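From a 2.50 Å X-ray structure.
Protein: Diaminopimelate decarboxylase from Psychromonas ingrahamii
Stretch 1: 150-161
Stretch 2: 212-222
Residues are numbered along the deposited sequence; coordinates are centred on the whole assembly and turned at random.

Stretch 1 150-161: RINPNIDAGTHP
Stretch 2 212-222: IEALDKLLILI

Residues 150-152 end a β-strand that begins earlier in the chain; a loop follows as far as His160, which N-caps a helix starting at Pro161. The loop lies along one side of a helix to which 212-222 belong. The register is set by two CA-CA approaches, Pro153 to Ala214 at 5.9 Å and Ile155 to Glu213 at 6.5 Å. As the first chain advances from Ile151 to His160, its partners move back along the helix from Leu221 to Glu213, so the two stretches run in broadly opposite directions. Together they bury 458 Å².

The apolar part of the contact begins at the strand. Extended backbone angles at Ile151 (-111/140) and Asn152 (-103/100) alternate their side chains, so that Ile151 points toward the helix and Asn152 away. Ile151 is m,m; its CG2 lies 3.7 Å from Leu218 CD2 and its CG1 4.0 Å from Leu221 CD2. The two leucines reach it differently: Leu221, with CB directed toward the strand, is t,p, whereas Leu218 leaves the helix sideways and its m,t conformation brings the end of the side chain nearer. Pro153 (-63/163, C-gamma endo) follows, its compact ring resting on the helix with CG 4.0 Å from Ala214 CB and CB 4.1 Å from Lys217 CB. Ala214 CB, a single methyl, also meets Ile155 (-65/140), whose CB points sideways but whose m,m rotamer (-64°, -44°) carries CD1 to 4.0 Å from Ala214 CB and 3.7 Å from Glu213 CG. Ile155 thus packs against the aliphatic portion of a charged residue as well as against alanine.

Polar interactions border this buried patch. Lys217 starts toward the loop with chi1 at -43° (m); chi2 lies between wells at -111°, and chi3 and chi4 are both t, extending the amine to Asn154 (-95/74). There NZ donates to two acceptors of that residue, Asn154 OD1 at 2.8 Å and Asn154 O at 3.0 Å. The p rotamer of Asn154 (chi1 46°, chi2 102°) lets both oxygens reach the ammonium group.

Glu213, with the largest area covered by the other stretch, points toward the loop in an extended t,t conformation with chi3 near -6°. Its carboxylate spans two sites. Asp156 N (-66/120) donates to Glu213 OE2 over 2.9 Å at an N-H...O angle of 163°, a nearly straight bond. Glu213 OE1 lies at the edge of the His160 ring, near its plane and 3.2 Å from His160 CD2. A water bridges the pair, donating to Glu213 OE1 at 3.0 Å and lying 3.2 Å from His160 NE2.

The turn before His160 (-142/78; chi1 -54°, m; chi2 -67°) is braced internally. Asp156 O accepts from Thr159 N at 3.1 Å and His160 N at 2.8 Å, while Thr159 OG1 donates to Asp156 OD2 at 2.9 Å. Asp156 is t, and the end of its side chain leads away from the helix.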

ATOM      1  N   ARG B 150     -25.486   1.997   8.948  1.00 17.85           N
ATOM      2  CA  ARG B 150     -25.122   2.324   7.572  1.00 17.65           C
ATOM      3  C   ARG B 150     -26.087   1.577   6.623  1.00 17.50           C
ATOM      4  O   ARG B 150     -26.122   0.329   6.584  1.00 18.02           O
ATOM      5  CB  ARG B 150     -23.684   1.933   7.257  1.00 17.00           C
ATOM      6  CG  ARG B 150     -23.224   2.434   5.894  1.00 17.09           C
ATOM      7  CD  ARG B 150     -21.809   1.965   5.578  1.00 16.59           C
ATOM      8  NE  ARG B 150     -21.409   2.385   4.259  1.00 16.53           N
ATOM      9  CZ  ARG B 150     -20.194   2.261   3.767  1.00 15.75           C
ATOM     10  NH1 ARG B 150     -19.221   1.770   4.493  1.00 15.70           N
ATOM     11  NH2 ARG B 150     -19.963   2.655   2.532  1.00 16.80           N
ATOM     12  N   ILE B 151     -26.838   2.366   5.869  1.00 15.39           N
ATOM     13  CA  ILE B 151     -27.879   1.883   5.041  1.00 15.23           C
ATOM     14  C   ILE B 151     -27.499   2.055   3.598  1.00 14.71           C
ATOM     15  O   ILE B 151     -26.867   3.032   3.211  1.00 14.85           O
ATOM     16  CB  ILE B 151     -29.173   2.697   5.269  1.00 16.20           C
ATOM     17  CG1 ILE B 151     -29.678   2.496   6.681  1.00 15.76           C
ATOM     18  CG2 ILE B 151     -30.260   2.327   4.256  1.00 17.02           C
ATOM     19  CD1 ILE B 151     -29.897   1.045   7.035  1.00 15.97           C
ATOM     20  N   ASN B 152     -27.842   1.039   2.826  1.00 14.66           N
ATOM     21  CA  ASN B 152     -27.672   1.056   1.407  1.00 15.10           C
ATOM     22  C   ASN B 152     -29.015   1.318   0.764  1.00 15.98           C
ATOM     23  O   ASN B 152     -29.819   0.392   0.570  1.00 14.66           O
ATOM     24  CB  ASN B 152     -27.084  -0.278   0.918  1.00 14.89           C
ATOM     25  CG  ASN B 152     -25.799  -0.644   1.634  1.00 13.92           C
ATOM     26  OD1 ASN B 152     -25.147   0.204   2.205  1.00 12.96           O
ATOM     27  ND2 ASN B 152     -25.433  -1.920   1.591  1.00 14.15           N
ATOM     28  N   PRO B 153     -29.238   2.578   0.374  1.00 17.29           N
ATOM     29  CA  PRO B 153     -30.448   2.840  -0.373  1.00 17.72           C
ATOM     30  C   PRO B 153     -30.538   2.133  -1.711  1.00 21.11           C
ATOM     31  O   PRO B 153     -29.537   1.742  -2.310  1.00 21.74           O
ATOM     32  CB  PRO B 153     -30.429   4.343  -0.577  1.00 16.92           C
ATOM     33  CG  PRO B 153     -29.088   4.836  -0.130  1.00 17.31           C
ATOM     34  CD  PRO B 153     -28.241   3.665   0.232  1.00 17.25           C
ATOM     35  N   ASN B 154     -31.751   2.087  -2.212  1.00 24.40           N
ATOM     36  CA  ASN B 154     -32.087   1.405  -3.412  1.00 27.25           C
ATOM     37  C   ASN B 154     -32.020   2.517  -4.415  1.00 27.52           C
ATOM     38  O   ASN B 154     -33.041   3.061  -4.851  1.00 29.51           O
ATOM     39  CB  ASN B 154     -33.517   0.849  -3.319  1.00 32.52           C
ATOM     40  CG  ASN B 154     -34.528   1.870  -2.764  1.00 37.99           C
ATOM     41  OD1 ASN B 154     -35.269   2.450  -3.548  1.00 42.43           O
ATOM     42  ND2 ASN B 154     -34.568   2.097  -1.424  1.00 36.42           N
ATOM     43  N   ILE B 155     -30.797   2.911  -4.741  1.00 26.68           N
ATOM     44  CA  ILE B 155     -30.567   3.835  -5.835  1.00 24.51           C
ATOM     45  C   ILE B 155     -31.004   3.145  -7.147  1.00 25.60           C
ATOM     46  O   ILE B 155     -30.780   1.939  -7.340  1.00 24.36           O
ATOM     47  CB  ILE B 155     -29.083   4.220  -5.872  1.00 24.29           C
ATOM     48  CG1 ILE B 155     -28.710   4.981  -4.570  1.00 25.81           C
ATOM     49  CG2 ILE B 155     -28.701   4.975  -7.155  1.00 24.03           C
ATOM     50  CD1 ILE B 155     -29.684   6.061  -4.084  1.00 25.94           C
ATOM     51  N   ASP B 156     -31.650   3.908  -8.028  1.00 24.19           N
ATOM     52  CA  ASP B 156     -32.051   3.448  -9.349  1.00 21.69           C
ATOM     53  C   ASP B 156     -30.867   3.139 -10.293  1.00 20.05           C
ATOM     54  O   ASP B 156     -30.079   4.028 -10.696  1.00 18.44           O
ATOM     55  CB  ASP B 156     -32.968   4.500  -9.949  1.00 23.33           C
ATOM     56  CG  ASP B 156     -33.417   4.168 -11.351  1.00 25.96           C
ATOM     57  OD1 ASP B 156     -33.847   3.015 -11.601  1.00 27.53           O
ATOM     58  OD2 ASP B 156     -33.325   5.070 -12.202  1.00 26.41           O
ATOM     59  N   ALA B 157     -30.813   1.879 -10.733  1.00 18.83           N
ATOM     60  CA  ALA B 157     -29.665   1.348 -11.456  1.00 17.27           C
ATOM     61  C   ALA B 157     -29.662   1.842 -12.849  1.00 17.08           C
ATOM     62  O   ALA B 157     -28.637   2.153 -13.403  1.00 18.67           O
ATOM     63  CB  ALA B 157     -29.697  -0.159 -11.455  1.00 18.20           C
ATOM     64  N   GLY B 158     -30.827   1.968 -13.431  1.00 18.79           N
ATOM     65  CA  GLY B 158     -30.935   2.560 -14.767  1.00 19.59           C
ATOM     66  C   GLY B 158     -30.502   4.004 -14.863  1.00 19.75           C
ATOM     67  O   GLY B 158     -30.289   4.508 -15.957  1.00 19.49           O
ATOM     68  N   THR B 159     -30.389   4.682 -13.728  1.00 22.06           N
ATOM     69  CA  THR B 159     -29.864   6.046 -13.720  1.00 24.02           C
ATOM     70  C   THR B 159     -28.470   6.168 -13.077  1.00 23.75           C
ATOM     71  O   THR B 159     -27.746   7.123 -13.382  1.00 26.29           O
ATOM     72  CB  THR B 159     -30.869   7.008 -13.052  1.00 25.56           C
ATOM     73  OG1 THR B 159     -32.073   7.063 -13.854  1.00 26.08           O
ATOM     74  CG2 THR B 159     -30.306   8.381 -12.971  1.00 25.27           C
ATOM     75  N   HIS B 160     -28.081   5.242 -12.201  1.00 20.61           N
ATOM     76  CA  HIS B 160     -26.724   5.284 -11.655  1.00 19.13           C
ATOM     77  C   HIS B 160     -26.227   3.861 -11.527  1.00 18.83           C
ATOM     78  O   HIS B 160     -26.237   3.272 -10.455  1.00 17.06           O
ATOM     79  CB  HIS B 160     -26.730   5.966 -10.313  1.00 18.96           C
ATOM     80  CG  HIS B 160     -27.345   7.312 -10.342  1.00 18.66           C
ATOM     81  ND1 HIS B 160     -26.776   8.366 -11.025  1.00 18.42           N
ATOM     82  CD2 HIS B 160     -28.495   7.783  -9.790  1.00 18.49           C
ATOM     83  CE1 HIS B 160     -27.550   9.426 -10.898  1.00 18.22           C
ATOM     84  NE2 HIS B 160     -28.593   9.104 -10.145  1.00 18.21           N
ATOM     85  N   PRO B 161     -25.819   3.283 -12.657  1.00 19.56           N
ATOM     86  CA  PRO B 161     -25.580   1.853 -12.636  1.00 18.25           C
ATOM     87  C   PRO B 161     -24.377   1.467 -11.759  1.00 17.19           C
ATOM     88  O   PRO B 161     -24.460   0.513 -11.009  1.00 16.25           O
ATOM     89  CB  PRO B 161     -25.383   1.516 -14.124  1.00 18.34           C
ATOM     90  CG  PRO B 161     -25.200   2.809 -14.846  1.00 18.25           C
ATOM     91  CD  PRO B 161     -25.332   3.933 -13.896  1.00 18.81           C
ATOM     92  N   ILE B 212     -28.586  13.057  -3.840  1.00 17.35           N
ATOM     93  CA  ILE B 212     -29.972  13.430  -3.602  1.00 18.30           C
ATOM     94  C   ILE B 212     -30.835  12.205  -3.571  1.00 17.64           C
ATOM     95  O   ILE B 212     -31.639  11.982  -2.667  1.00 17.13           O
ATOM     96  CB  ILE B 212     -30.482  14.351  -4.710  1.00 18.94           C
ATOM     97  CG1 ILE B 212     -29.660  15.635  -4.795  1.00 18.54           C
ATOM     98  CG2 ILE B 212     -31.923  14.713  -4.435  1.00 20.30           C
ATOM     99  CD1 ILE B 212     -29.583  16.437  -3.510  1.00 18.80           C
ATOM    100  N   GLU B 213     -30.687  11.394  -4.597  1.00 17.93           N
ATOM    101  CA  GLU B 213     -31.431  10.145  -4.622  1.00 18.47           C
ATOM    102  C   GLU B 213     -31.301   9.390  -3.320  1.00 17.74           C
ATOM    103  O   GLU B 213     -32.280   8.894  -2.788  1.00 19.74           O
ATOM    104  CB  GLU B 213     -31.019   9.286  -5.801  1.00 20.13           C
ATOM    105  CG  GLU B 213     -32.033   8.164  -5.999  1.00 21.77           C
ATOM    106  CD  GLU B 213     -32.034   7.514  -7.374  1.00 24.05           C
ATOM    107  OE1 GLU B 213     -31.315   7.960  -8.318  1.00 28.99           O
ATOM    108  OE2 GLU B 213     -32.795   6.544  -7.521  1.00 25.03           O
ATOM    109  N   ALA B 214     -30.093   9.321  -2.796  1.00 17.40           N
ATOM    110  CA  ALA B 214     -29.827   8.637  -1.536  1.00 18.68           C
ATOM    111  C   ALA B 214     -30.501   9.318  -0.346  1.00 19.31           C
ATOM    112  O   ALA B 214     -31.105   8.660   0.518  1.00 17.81           O
ATOM    113  CB  ALA B 214     -28.323   8.570  -1.297  1.00 18.73           C
ATOM    114  N   LEU B 215     -30.379  10.637  -0.303  1.00 19.77           N
ATOM    115  CA  LEU B 215     -31.062  11.398   0.718  1.00 21.28           C
ATOM    116  C   LEU B 215     -32.579  11.113   0.775  1.00 23.36           C
ATOM    117  O   LEU B 215     -33.120  10.653   1.817  1.00 23.39           O
ATOM    118  CB  LEU B 215     -30.808  12.884   0.493  1.00 21.70           C
ATOM    119  CG  LEU B 215     -31.558  13.867   1.377  1.00 20.83           C
ATOM    120  CD1 LEU B 215     -31.390  13.465   2.825  1.00 22.16           C
ATOM    121  CD2 LEU B 215     -31.033  15.241   1.126  1.00 21.20           C
ATOM    122  N   ASP B 216     -33.252  11.340  -0.355  1.00 24.75           N
ATOM    123  CA  ASP B 216     -34.691  11.037  -0.478  1.00 25.01           C
ATOM    124  C   ASP B 216     -35.052   9.727   0.194  1.00 25.12           C
ATOM    125  O   ASP B 216     -35.935   9.686   1.036  1.00 31.49           O
ATOM    126  CB  ASP B 216     -35.107  11.020  -1.951  1.00 26.06           C
ATOM    127  CG  ASP B 216     -35.093  12.426  -2.592  1.00 27.68           C
ATOM    128  OD1 ASP B 216     -34.951  13.426  -1.840  1.00 29.36           O
ATOM    129  OD2 ASP B 216     -35.204  12.541  -3.839  1.00 27.69           O
ATOM    130  N   LYS B 217     -34.376   8.647  -0.156  1.00 24.75           N
ATOM    131  CA  LYS B 217     -34.784   7.323   0.337  1.00 24.48           C
ATOM    132  C   LYS B 217     -34.498   7.138   1.771  1.00 22.99           C
ATOM    133  O   LYS B 217     -35.126   6.307   2.430  1.00 24.44           O
ATOM    134  CB  LYS B 217     -34.082   6.231  -0.427  1.00 26.83           C
ATOM    135  CG  LYS B 217     -34.108   6.602  -1.905  1.00 29.91           C
ATOM    136  CD  LYS B 217     -35.012   5.673  -2.650  1.00 33.65           C
ATOM    137  CE  LYS B 217     -34.683   5.828  -4.104  1.00 36.61           C
ATOM    138  NZ  LYS B 217     -35.453   4.865  -4.911  1.00 41.98           N
ATOM    139  N   LEU B 218     -33.521   7.871   2.268  1.00 22.62           N
ATOM    140  CA  LEU B 218     -33.220   7.817   3.691  1.00 22.79           C
ATOM    141  C   LEU B 218     -34.219   8.656   4.530  1.00 22.07           C
ATOM    142  O   LEU B 218     -34.565   8.250   5.645  1.00 21.71           O
ATOM    143  CB  LEU B 218     -31.770   8.263   3.970  1.00 21.55           C
ATOM    144  CG  LEU B 218     -30.670   7.394   3.358  1.00 21.27           C
ATOM    145  CD1 LEU B 218     -29.309   8.052   3.529  1.00 20.52           C
ATOM    146  CD2 LEU B 218     -30.631   5.983   3.908  1.00 21.39           C
ATOM    147  N   LEU B 219     -34.699   9.765   3.974  1.00 23.10           N
ATOM    148  CA  LEU B 219     -35.756  10.552   4.627  1.00 26.29           C
ATOM    149  C   LEU B 219     -37.040   9.753   4.740  1.00 29.50           C
ATOM    150  O   LEU B 219     -37.607   9.625   5.819  1.00 35.16           O
ATOM    151  CB  LEU B 219     -36.026  11.841   3.886  1.00 25.62           C
ATOM    152  CG  LEU B 219     -34.844  12.810   3.886  1.00 24.99           C
ATOM    153  CD1 LEU B 219     -35.127  14.047   3.060  1.00 24.41           C
ATOM    154  CD2 LEU B 219     -34.475  13.201   5.307  1.00 24.93           C
ATOM    155  N   ILE B 220     -37.443   9.141   3.637  1.00 30.88           N
ATOM    156  CA  ILE B 220     -38.541   8.183   3.647  1.00 29.90           C
ATOM    157  C   ILE B 220     -38.349   7.200   4.774  1.00 28.61           C
ATOM    158  O   ILE B 220     -39.292   6.930   5.547  1.00 35.57           O
ATOM    159  CB  ILE B 220     -38.638   7.431   2.296  1.00 30.72           C
ATOM    160  CG1 ILE B 220     -39.206   8.348   1.235  1.00 32.00           C
ATOM    161  CG2 ILE B 220     -39.482   6.167   2.405  1.00 28.69           C
ATOM    162  CD1 ILE B 220     -38.893   7.891  -0.183  1.00 36.15           C
ATOM    163  N   LEU B 221     -37.155   6.629   4.866  1.00 26.04           N
ATOM    164  CA  LEU B 221     -36.885   5.623   5.914  1.00 27.44           C
ATOM    165  C   LEU B 221     -36.977   6.223   7.316  1.00 29.98           C
ATOM    166  O   LEU B 221     -37.391   5.542   8.258  1.00 26.71           O
ATOM    167  CB  LEU B 221     -35.490   4.994   5.740  1.00 25.42           C
ATOM    168  CG  LEU B 221     -34.949   4.175   6.922  1.00 22.78           C
ATOM    169  CD1 LEU B 221     -35.823   2.964   7.192  1.00 22.10           C
ATOM    170  CD2 LEU B 221     -33.515   3.706   6.690  1.00 23.81           C
ATOM    171  N   ILE B 222     -36.510   7.463   7.461  1.00 32.03           N
ATOM    172  CA  ILE B 222     -36.537   8.097   8.760  1.00 37.45           C
ATOM    173  C   ILE B 222     -37.972   8.220   9.239  1.00 37.36           C
ATOM    174  O   ILE B 222     -38.308   7.803  10.366  1.00 35.82           O
ATOM    175  CB  ILE B 222     -35.903   9.482   8.705  1.00 42.67           C
ATOM    176  CG1 ILE B 222     -34.377   9.330   8.734  1.00 43.31           C
ATOM    177  CG2 ILE B 222     -36.405  10.328   9.875  1.00 45.95           C
ATOM    178  CD1 ILE B 222     -33.633  10.577   8.328  1.00 42.27           C
TER
HETATM  179  O   HOH W   1     -31.531  10.360 -10.069  1.00 16.79           O